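PDB 4H0C: Phospholipase/Carboxylesterase from Dyadobacter fermentans, which probably hydrolyses carboxylic esters, and perhaps palmitoyl thioesters on proteins, as a member of the alpha/beta-hydrolase superfamily. Local coordinates for residues 187-192 / 198-203. Sequence-based numbering, arbitrary orientation.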
# COMPACT_ATOMS: atom_id res chain seq x y z
N VAL A 187 -8.98 9.06 -7.92
CA VAL A 187 -10.42 9.30 -7.80
C VAL A 187 -10.70 9.83 -6.41
O VAL A 187 -10.31 9.22 -5.41
CB VAL A 187 -11.33 8.07 -8.10
CG1 VAL A 187 -12.78 8.52 -8.02
CG2 VAL A 187 -11.06 7.49 -9.48
N VAL A 188 -11.38 10.97 -6.36
CA VAL A 188 -11.75 11.62 -5.11
C VAL A 188 -13.27 11.52 -5.00
O VAL A 188 -13.99 11.85 -5.96
CB VAL A 188 -11.32 13.11 -5.08
CG1 VAL A 188 -11.88 13.80 -3.83
CG2 VAL A 188 -9.80 13.27 -5.15
N TYR A 189 -13.74 11.04 -3.86
CA TYR A 189 -15.16 10.79 -3.65
C TYR A 189 -15.74 11.80 -2.63
O TYR A 189 -15.65 11.58 -1.42
CB TYR A 189 -15.36 9.36 -3.14
CG TYR A 189 -14.94 8.29 -4.12
CD1 TYR A 189 -15.82 7.84 -5.10
CD2 TYR A 189 -13.66 7.73 -4.06
CE1 TYR A 189 -15.45 6.86 -6.00
CE2 TYR A 189 -13.28 6.75 -4.96
CZ TYR A 189 -14.18 6.32 -5.92
OH TYR A 189 -13.81 5.36 -6.82
N PRO A 190 -16.35 12.89 -3.13
CA PRO A 190 -16.93 13.91 -2.28
C PRO A 190 -17.95 13.28 -1.32
O PRO A 190 -18.83 12.52 -1.77
CB PRO A 190 -17.66 14.82 -3.27
CG PRO A 190 -16.90 14.68 -4.54
CD PRO A 190 -16.46 13.23 -4.57
N GLY A 191 -17.83 13.58 -0.03
CA GLY A 191 -18.79 13.12 0.97
C GLY A 191 -18.73 11.65 1.37
O GLY A 191 -19.51 11.21 2.20
N ARG A 192 -17.82 10.87 0.78
CA ARG A 192 -17.70 9.45 1.13
C ARG A 192 -17.08 9.32 2.52
O ARG A 192 -16.10 10.02 2.83
CB ARG A 192 -16.81 8.73 0.11
CG ARG A 192 -16.74 7.21 0.27
CD ARG A 192 -15.37 6.69 -0.15
NE ARG A 192 -14.36 7.15 0.79
CZ ARG A 192 -13.05 6.97 0.65
NH1 ARG A 192 -12.56 6.34 -0.41
NH2 ARG A 192 -12.23 7.44 1.60
N GLY A 198 -18.04 0.60 -2.57
CA GLY A 198 -18.25 -0.45 -3.58
C GLY A 198 -17.77 -0.00 -4.95
O GLY A 198 -17.31 -0.83 -5.76
N ASP A 199 -17.85 1.31 -5.21
CA ASP A 199 -17.40 1.87 -6.49
C ASP A 199 -15.89 1.68 -6.68
O ASP A 199 -15.42 1.36 -7.79
CB ASP A 199 -17.77 3.35 -6.58
CG ASP A 199 -19.25 3.59 -6.95
OD1 ASP A 199 -19.60 4.78 -7.04
OD2 ASP A 199 -20.07 2.65 -7.13
N GLU A 200 -15.14 1.87 -5.60
CA GLU A 200 -13.68 1.70 -5.62
C GLU A 200 -13.34 0.25 -5.92
O GLU A 200 -12.44 -0.02 -6.72
CB GLU A 200 -13.06 2.09 -4.28
CG GLU A 200 -13.00 3.58 -4.06
CD GLU A 200 -12.74 3.92 -2.61
OE1 GLU A 200 -13.73 4.03 -1.86
OE2 GLU A 200 -11.55 4.08 -2.23
N ILE A 201 -14.09 -0.67 -5.32
CA ILE A 201 -13.86 -2.10 -5.53
C ILE A 201 -14.07 -2.47 -7.00
O ILE A 201 -13.20 -3.14 -7.59
CB ILE A 201 -14.75 -2.98 -4.62
CG1 ILE A 201 -14.36 -2.79 -3.15
CG2 ILE A 201 -14.66 -4.46 -5.02
CD1 ILE A 201 -12.95 -3.23 -2.81
N GLN A 202 -15.20 -2.05 -7.58
CA GLN A 202 -15.51 -2.35 -8.98
C GLN A 202 -14.48 -1.72 -9.90
O GLN A 202 -14.05 -2.34 -10.89
CB GLN A 202 -16.86 -1.78 -9.42
CG GLN A 202 -18.10 -2.24 -8.69
CD GLN A 202 -19.36 -1.67 -9.33
OE1 GLN A 202 -20.08 -0.86 -8.72
NE2 GLN A 202 -19.63 -2.07 -10.58
N LEU A 203 -14.12 -0.47 -9.60
CA LEU A 203 -13.20 0.25 -10.45
C LEU A 203 -11.84 -0.42 -10.46
O LEU A 203 -11.23 -0.58 -11.52
CB LEU A 203 -13.09 1.72 -10.05
CG LEU A 203 -12.27 2.60 -11.00
CD1 LEU A 203 -12.69 2.42 -12.46
CD2 LEU A 203 -12.42 4.04 -10.53
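Tyr189 and Arg192 of the last sheet strand and its following turn meet Glu200 on the C-terminal helix, at the edge of the alpha/beta-hydrolase fold. A type II turn from Tyr189 to Arg192 reverses the chain, bringing the Arg192 side chain to Glu200. The dense part is centred on Glu200, whose CG packs 3.3 Å from Tyr189 CE2, ring and carboxylate planes 37° apart. Its carboxylate and the guanidinium of Arg192 are nearly parallel (18° apart) but stepped, with Arg192 NH1 above the carboxylate plane and OE1 salt-bridged to it at the guanidinium edge; the hydrogen bond within this pair is weak, bent to 135°. Ser157 binds OE2 and Ser197 binds OE1, so both oxygens of this buried acid are satisfied, while Thr132 takes Arg192 NH2. Replacing Glu200 by alanine would probably leave Arg192 NH1 without its charge partner and open a gap beside the tyrosine ring. Arg192 also touches a probable Ser-His-Asp triad, placing this anchor close to the likely active site. Packing is sparser on the exposed side, where Asp199 CB comes no nearer than 4.2 Å to Tyr189 CE1. Farther along the helix, Leu203 meets Val187 tip to tip, Leu203 CD2 lying 3.9 Å from Val187 CG2.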